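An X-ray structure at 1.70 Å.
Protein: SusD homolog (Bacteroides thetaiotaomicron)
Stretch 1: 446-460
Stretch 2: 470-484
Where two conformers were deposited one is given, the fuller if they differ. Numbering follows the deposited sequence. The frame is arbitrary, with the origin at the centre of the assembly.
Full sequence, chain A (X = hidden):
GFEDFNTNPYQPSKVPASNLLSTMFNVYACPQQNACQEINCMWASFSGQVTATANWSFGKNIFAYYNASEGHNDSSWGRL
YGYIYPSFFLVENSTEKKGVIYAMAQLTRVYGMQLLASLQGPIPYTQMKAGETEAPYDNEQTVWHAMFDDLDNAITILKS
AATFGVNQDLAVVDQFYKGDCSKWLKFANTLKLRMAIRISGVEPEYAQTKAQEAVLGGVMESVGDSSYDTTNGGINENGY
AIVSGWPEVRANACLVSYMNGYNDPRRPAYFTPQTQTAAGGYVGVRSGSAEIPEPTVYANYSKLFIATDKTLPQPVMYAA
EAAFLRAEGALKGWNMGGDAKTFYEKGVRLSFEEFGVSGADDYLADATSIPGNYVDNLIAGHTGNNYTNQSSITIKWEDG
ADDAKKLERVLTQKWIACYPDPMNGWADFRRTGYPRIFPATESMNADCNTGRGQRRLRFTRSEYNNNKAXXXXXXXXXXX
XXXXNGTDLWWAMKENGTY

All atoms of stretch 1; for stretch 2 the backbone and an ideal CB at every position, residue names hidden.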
# COMPACT_ATOMS: atom_id res chain seq x y z
N ALA A 446 -20.88 -7.96 11.54
CA ALA A 446 -21.07 -7.84 12.97
C ALA A 446 -19.80 -7.68 13.76
O ALA A 446 -19.84 -7.21 14.90
CB ALA A 446 -21.83 -9.07 13.47
N ASP A 447 -18.66 -8.07 13.20
CA ASP A 447 -17.40 -7.94 13.90
C ASP A 447 -16.64 -6.65 13.61
O ASP A 447 -15.58 -6.42 14.22
CB ASP A 447 -16.50 -9.12 13.59
CG ASP A 447 -17.02 -10.43 14.13
OD1 ASP A 447 -17.90 -10.43 15.01
OD2 ASP A 447 -16.54 -11.48 13.66
N CYS A 448 -17.15 -5.82 12.70
CA CYS A 448 -16.47 -4.54 12.35
C CYS A 448 -17.40 -3.38 12.58
O CYS A 448 -18.62 -3.48 12.33
CB CYS A 448 -16.10 -4.51 10.87
SG CYS A 448 -15.01 -5.87 10.32
N ASN A 449 -16.85 -2.31 13.12
CA ASN A 449 -17.59 -1.04 13.30
C ASN A 449 -17.01 0.04 12.41
O ASN A 449 -15.88 -0.08 11.91
CB ASN A 449 -17.56 -0.60 14.77
CG ASN A 449 -16.12 -0.45 15.33
OD1 ASN A 449 -15.37 0.41 14.92
ND2 ASN A 449 -15.75 -1.33 16.26
N THR A 450 -17.77 1.11 12.16
CA THR A 450 -17.24 2.17 11.30
C THR A 450 -16.12 3.01 11.97
O THR A 450 -15.35 3.66 11.28
CB THR A 450 -18.39 3.09 10.85
OG1 THR A 450 -19.05 3.58 12.02
CG2 THR A 450 -19.39 2.31 9.96
N GLY A 451 -16.01 2.98 13.29
CA GLY A 451 -14.92 3.69 13.95
C GLY A 451 -13.54 3.18 13.56
O GLY A 451 -12.61 3.96 13.41
N ARG A 452 -13.41 1.86 13.41
CA ARG A 452 -12.11 1.24 13.17
C ARG A 452 -12.02 0.53 11.83
O ARG A 452 -10.90 0.23 11.37
CB ARG A 452 -11.81 0.25 14.30
CG ARG A 452 -11.88 0.96 15.69
CD ARG A 452 -11.47 0.10 16.81
NE ARG A 452 -10.06 -0.24 16.81
CZ ARG A 452 -9.56 -1.48 16.67
NH1 ARG A 452 -10.33 -2.55 16.49
NH2 ARG A 452 -8.25 -1.66 16.75
N GLY A 453 -13.17 0.24 11.24
CA GLY A 453 -13.25 -0.38 9.93
C GLY A 453 -12.88 -1.87 9.95
O GLY A 453 -12.77 -2.49 11.03
N GLN A 454 -12.67 -2.42 8.76
CA GLN A 454 -12.18 -3.79 8.60
C GLN A 454 -10.74 -3.82 9.03
O GLN A 454 -10.00 -2.91 8.74
CB GLN A 454 -12.34 -4.26 7.14
CG GLN A 454 -11.85 -5.70 6.95
CD GLN A 454 -12.51 -6.42 5.79
OE1 GLN A 454 -13.55 -5.98 5.25
NE2 GLN A 454 -11.92 -7.59 5.40
N ARG A 455 -10.33 -4.85 9.75
CA ARG A 455 -9.03 -4.87 10.40
C ARG A 455 -8.02 -5.81 9.69
O ARG A 455 -6.81 -5.65 9.85
CB ARG A 455 -9.19 -5.21 11.86
CG ARG A 455 -10.14 -4.30 12.60
CD ARG A 455 -9.78 -2.79 12.54
NE ARG A 455 -8.48 -2.50 13.16
CZ ARG A 455 -7.89 -1.30 13.22
NH1 ARG A 455 -8.44 -0.24 12.66
NH2 ARG A 455 -6.73 -1.14 13.85
N ARG A 456 -8.55 -6.76 8.92
CA ARG A 456 -7.76 -7.75 8.18
C ARG A 456 -8.63 -8.50 7.16
O ARG A 456 -9.86 -8.48 7.25
CB ARG A 456 -7.14 -8.79 9.12
CG ARG A 456 -8.10 -9.75 9.77
CD ARG A 456 -7.45 -10.64 10.79
NE ARG A 456 -6.82 -11.80 10.14
CZ ARG A 456 -7.47 -12.93 9.86
NH1 ARG A 456 -8.78 -13.06 10.12
NH2 ARG A 456 -6.81 -13.94 9.28
N LEU A 457 -7.99 -9.17 6.22
CA LEU A 457 -8.66 -10.19 5.42
C LEU A 457 -8.55 -11.53 6.16
O LEU A 457 -7.67 -11.71 6.98
CB LEU A 457 -8.01 -10.27 4.03
CG LEU A 457 -8.54 -9.27 2.99
CD1 LEU A 457 -8.54 -7.83 3.48
CD2 LEU A 457 -7.73 -9.42 1.69
N ARG A 458 -9.46 -12.45 5.85
CA ARG A 458 -9.51 -13.75 6.47
C ARG A 458 -8.70 -14.76 5.68
O ARG A 458 -8.36 -14.52 4.50
CB ARG A 458 -10.97 -14.22 6.57
CG ARG A 458 -11.81 -13.42 7.54
CD ARG A 458 -13.27 -13.88 7.59
NE ARG A 458 -13.95 -13.48 6.34
CZ ARG A 458 -14.19 -14.28 5.30
NH1 ARG A 458 -13.86 -15.56 5.34
NH2 ARG A 458 -14.76 -13.80 4.20
N PHE A 459 -8.41 -15.88 6.34
CA PHE A 459 -7.78 -17.04 5.72
C PHE A 459 -8.74 -17.57 4.61
O PHE A 459 -9.97 -17.38 4.67
CB PHE A 459 -7.50 -18.11 6.79
CG PHE A 459 -6.57 -17.66 7.91
CD1 PHE A 459 -5.48 -16.86 7.64
CD2 PHE A 459 -6.77 -18.12 9.19
CE1 PHE A 459 -4.58 -16.51 8.66
CE2 PHE A 459 -5.89 -17.79 10.21
CZ PHE A 459 -4.82 -16.99 9.96
N THR A 460 -8.17 -18.21 3.59
CA THR A 460 -8.95 -18.59 2.42
C THR A 460 -9.65 -19.94 2.51
O THR A 460 -9.22 -20.85 3.25
CB THR A 460 -8.05 -18.66 1.18
OG1 THR A 460 -7.14 -19.76 1.34
CG2 THR A 460 -7.30 -17.30 0.97
N UNK A 470 -3.30 -27.09 9.41
CA UNK A 470 -2.40 -25.97 9.63
C UNK A 470 -3.12 -24.63 9.70
O UNK A 470 -2.79 -23.78 10.51
CB UNK A 470 -1.35 -25.93 8.52
N UNK A 471 -4.13 -24.44 8.86
CA UNK A 471 -4.89 -23.18 8.92
C UNK A 471 -5.68 -23.09 10.24
O UNK A 471 -5.79 -22.05 10.82
CB UNK A 471 -5.84 -23.07 7.73
N UNK A 472 -6.21 -24.20 10.73
CA UNK A 472 -6.92 -24.18 12.02
C UNK A 472 -5.99 -23.81 13.18
O UNK A 472 -6.38 -23.10 14.11
CB UNK A 472 -7.56 -25.54 12.29
N UNK A 473 -4.74 -24.29 13.13
CA UNK A 473 -3.71 -23.89 14.08
C UNK A 473 -3.38 -22.42 13.96
O UNK A 473 -3.17 -21.74 14.99
CB UNK A 473 -2.44 -24.72 13.88
N UNK A 474 -3.37 -21.90 12.73
CA UNK A 474 -3.09 -20.50 12.50
C UNK A 474 -4.15 -19.57 13.10
O UNK A 474 -3.82 -18.43 13.47
CB UNK A 474 -2.97 -20.25 11.00
N UNK A 475 -5.39 -20.03 13.20
CA UNK A 475 -6.46 -19.27 13.83
C UNK A 475 -6.08 -18.91 15.26
O UNK A 475 -6.32 -17.80 15.68
CB UNK A 475 -7.77 -20.06 13.81
N UNK A 476 -5.46 -19.85 15.98
CA UNK A 476 -5.07 -19.59 17.36
C UNK A 476 -3.89 -18.63 17.46
O UNK A 476 -3.61 -18.09 18.55
CB UNK A 476 -4.72 -20.91 18.06
N UNK A 477 -3.18 -18.41 16.35
CA UNK A 477 -2.11 -17.43 16.31
C UNK A 477 -2.61 -15.97 16.25
O UNK A 477 -1.84 -15.05 16.50
CB UNK A 477 -1.22 -17.72 15.10
N UNK A 478 -3.87 -15.76 15.87
CA UNK A 478 -4.45 -14.44 15.72
C UNK A 478 -4.65 -13.83 17.09
O UNK A 478 -4.91 -14.54 18.05
CB UNK A 478 -5.77 -14.50 14.95
N UNK A 479 -4.61 -12.52 17.13
CA UNK A 479 -4.68 -11.77 18.36
C UNK A 479 -5.81 -12.22 19.28
O UNK A 479 -5.59 -12.40 20.47
CB UNK A 479 -4.84 -10.28 18.04
N UNK A 480 -7.02 -12.37 18.74
CA UNK A 480 -8.15 -12.83 19.56
C UNK A 480 -8.63 -14.24 19.24
O UNK A 480 -9.75 -14.63 19.63
CB UNK A 480 -9.32 -11.86 19.39
N UNK A 481 -7.81 -15.01 18.55
CA UNK A 481 -8.17 -16.40 18.24
C UNK A 481 -9.36 -16.65 17.30
O UNK A 481 -9.92 -17.74 17.26
CB UNK A 481 -8.46 -17.11 19.56
N UNK A 482 -9.74 -15.64 16.52
CA UNK A 482 -10.88 -15.73 15.63
C UNK A 482 -10.51 -15.27 14.23
O UNK A 482 -9.98 -14.16 14.07
CB UNK A 482 -12.05 -14.90 16.17
N UNK A 483 -10.82 -16.07 13.22
CA UNK A 483 -10.54 -15.69 11.82
C UNK A 483 -11.68 -14.81 11.30
O UNK A 483 -12.57 -15.26 10.59
CB UNK A 483 -10.37 -16.93 10.94
N UNK A 484 -11.63 -13.55 11.69
CA UNK A 484 -12.62 -12.54 11.43
C UNK A 484 -12.06 -11.34 10.68
O UNK A 484 -10.89 -10.97 10.90
CB UNK A 484 -13.24 -12.08 12.75

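Backbone angles are helical from 470 through 474; farther on, the chain turns and runs past Arg458, where the CA atoms of 458 and 483 come within 5.8 Å.

At 470 the ideal CB has nothing of stretch 1 within 5.5 Å, so almost any helix-compatible residue fits; it is Asn470. Position 471 points toward stretch 1, its CB 5.2 Å from Phe459 CD2, which suits a modest apolar side chain. Val471 fills it, CG2 lying 3.7 Å from Phe459 CB. Positions 472 and 473 meet no part of stretch 1 and are weakly constrained: Glu472 and Ala473.

At 474 the ideal CB is already 3.9 Å from Phe459 CZ. Alanine fits directly, its CB already at contact distance from the ring; Ala474 makes that apolar contact with CB alone. Position 475 points sideways, its CB 4.7 Å from Phe459 CE2, so a branched or other apolar residue could reach the ring. Val475 does, CG2 standing 4.0 Å from Phe459 CE2. Open space at 476 and 477 leaves the choice wide; they are Ser476 and selenomethionine Met477.

Position 478 points toward stretch 1 without its CB coming within 5.5 Å, a gap that a longer apolar chain could span between Phe459 and the Arg456 guanidinium. Leu478 (chi1 m, chi2 t) does so: CD1 is 3.9 Å from Phe459 CE2 and covers one guanidinium face, 3.7 Å from Arg456 CZ.

Positions 479 and 480 are free of stretch 1; Ser479 and Asn480 occupy the middle of a type I turn. At 481, phi/psi of 66/19 favours glycine, or perhaps asparagine, and Gly481 is found. Position 482 points sideways with no near neighbour, but Asp447 offers a carboxylate to a long cationic chain. Lys482, all chi angles t, extends to form a salt bridge, NZ to Asp447 OD2 at 2.8 Å.

At 483 the CB lies 4.3 Å from Arg456 NH1 and 4.2 Å from Phe459 CD2, and the nearby Phe459 N is a donor. A short acceptor, Asp or Asn, suits, with the cation favouring Asp. In Asp483, OD1 accepts from Arg456 NH1 (2.8 Å, salt bridge), Arg456 NH2 (3.1 Å) and Phe459 N (3.1 Å, 164°). OD2 reaches Arg458 NH1 through one water.

At 484 the CB is 3.5 Å from Asp447 OD2, calling for a small donor such as Ser or Thr. Ser484 (chi1 t) donates from OG to Asp447 OD2 at 2.8 Å, while its backbone O accepts from Arg456 NH1 at 3.1 Å.

Stretch 2 470-484: NVEAAVSMLSNGKDS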
# COMPACT_ATOMS: atom_id res chain seq x y z
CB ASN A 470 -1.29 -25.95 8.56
CG ASN A 470 -0.32 -27.12 8.69
OD1 ASN A 470 -0.03 -27.54 9.79
ND2 ASN A 470 0.17 -27.65 7.58
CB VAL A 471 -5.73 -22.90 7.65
CG1 VAL A 471 -6.98 -23.68 7.60
CG2 VAL A 471 -6.00 -21.36 7.56
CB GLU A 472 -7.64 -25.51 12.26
CG GLU A 472 -8.78 -25.70 11.29
CD GLU A 472 -9.66 -26.94 11.52
OE1 GLU A 472 -9.21 -27.95 12.09
OE2 GLU A 472 -10.82 -26.86 11.07
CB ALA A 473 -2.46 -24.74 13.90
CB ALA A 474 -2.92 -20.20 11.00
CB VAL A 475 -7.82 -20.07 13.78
CG1 VAL A 475 -8.96 -19.33 14.51
CG2 VAL A 475 -8.19 -20.34 12.30
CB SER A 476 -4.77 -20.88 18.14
OG SER A 476 -3.54 -21.43 17.73
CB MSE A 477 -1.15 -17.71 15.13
CG MSE A 477 -0.57 -19.08 15.15
SE MSE A 477 0.40 -19.41 13.55
CE MSE A 477 0.66 -21.31 13.78
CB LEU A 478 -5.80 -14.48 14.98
CG LEU A 478 -5.74 -14.85 13.48
CD1 LEU A 478 -7.12 -15.12 12.83
CD2 LEU A 478 -4.98 -13.76 12.72
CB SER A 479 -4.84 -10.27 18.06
OG SER A 479 -5.98 -9.98 17.31
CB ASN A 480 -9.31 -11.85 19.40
CG ASN A 480 -9.93 -11.87 17.99
OD1 ASN A 480 -9.50 -12.62 17.10
ND2 ASN A 480 -10.94 -11.03 17.80
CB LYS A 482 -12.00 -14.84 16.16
CG LYS A 482 -13.35 -15.27 15.68
CD LYS A 482 -14.49 -14.26 15.96
CE LYS A 482 -15.74 -14.69 15.19
NZ LYS A 482 -16.79 -13.67 15.41
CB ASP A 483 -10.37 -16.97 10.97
CG ASP A 483 -10.00 -16.68 9.50
OD1 ASP A 483 -9.47 -15.58 9.21
OD2 ASP A 483 -10.26 -17.59 8.64
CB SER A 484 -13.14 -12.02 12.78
OG SER A 484 -14.02 -10.94 12.64
O HOH W 1 -12.54 -17.44 7.11
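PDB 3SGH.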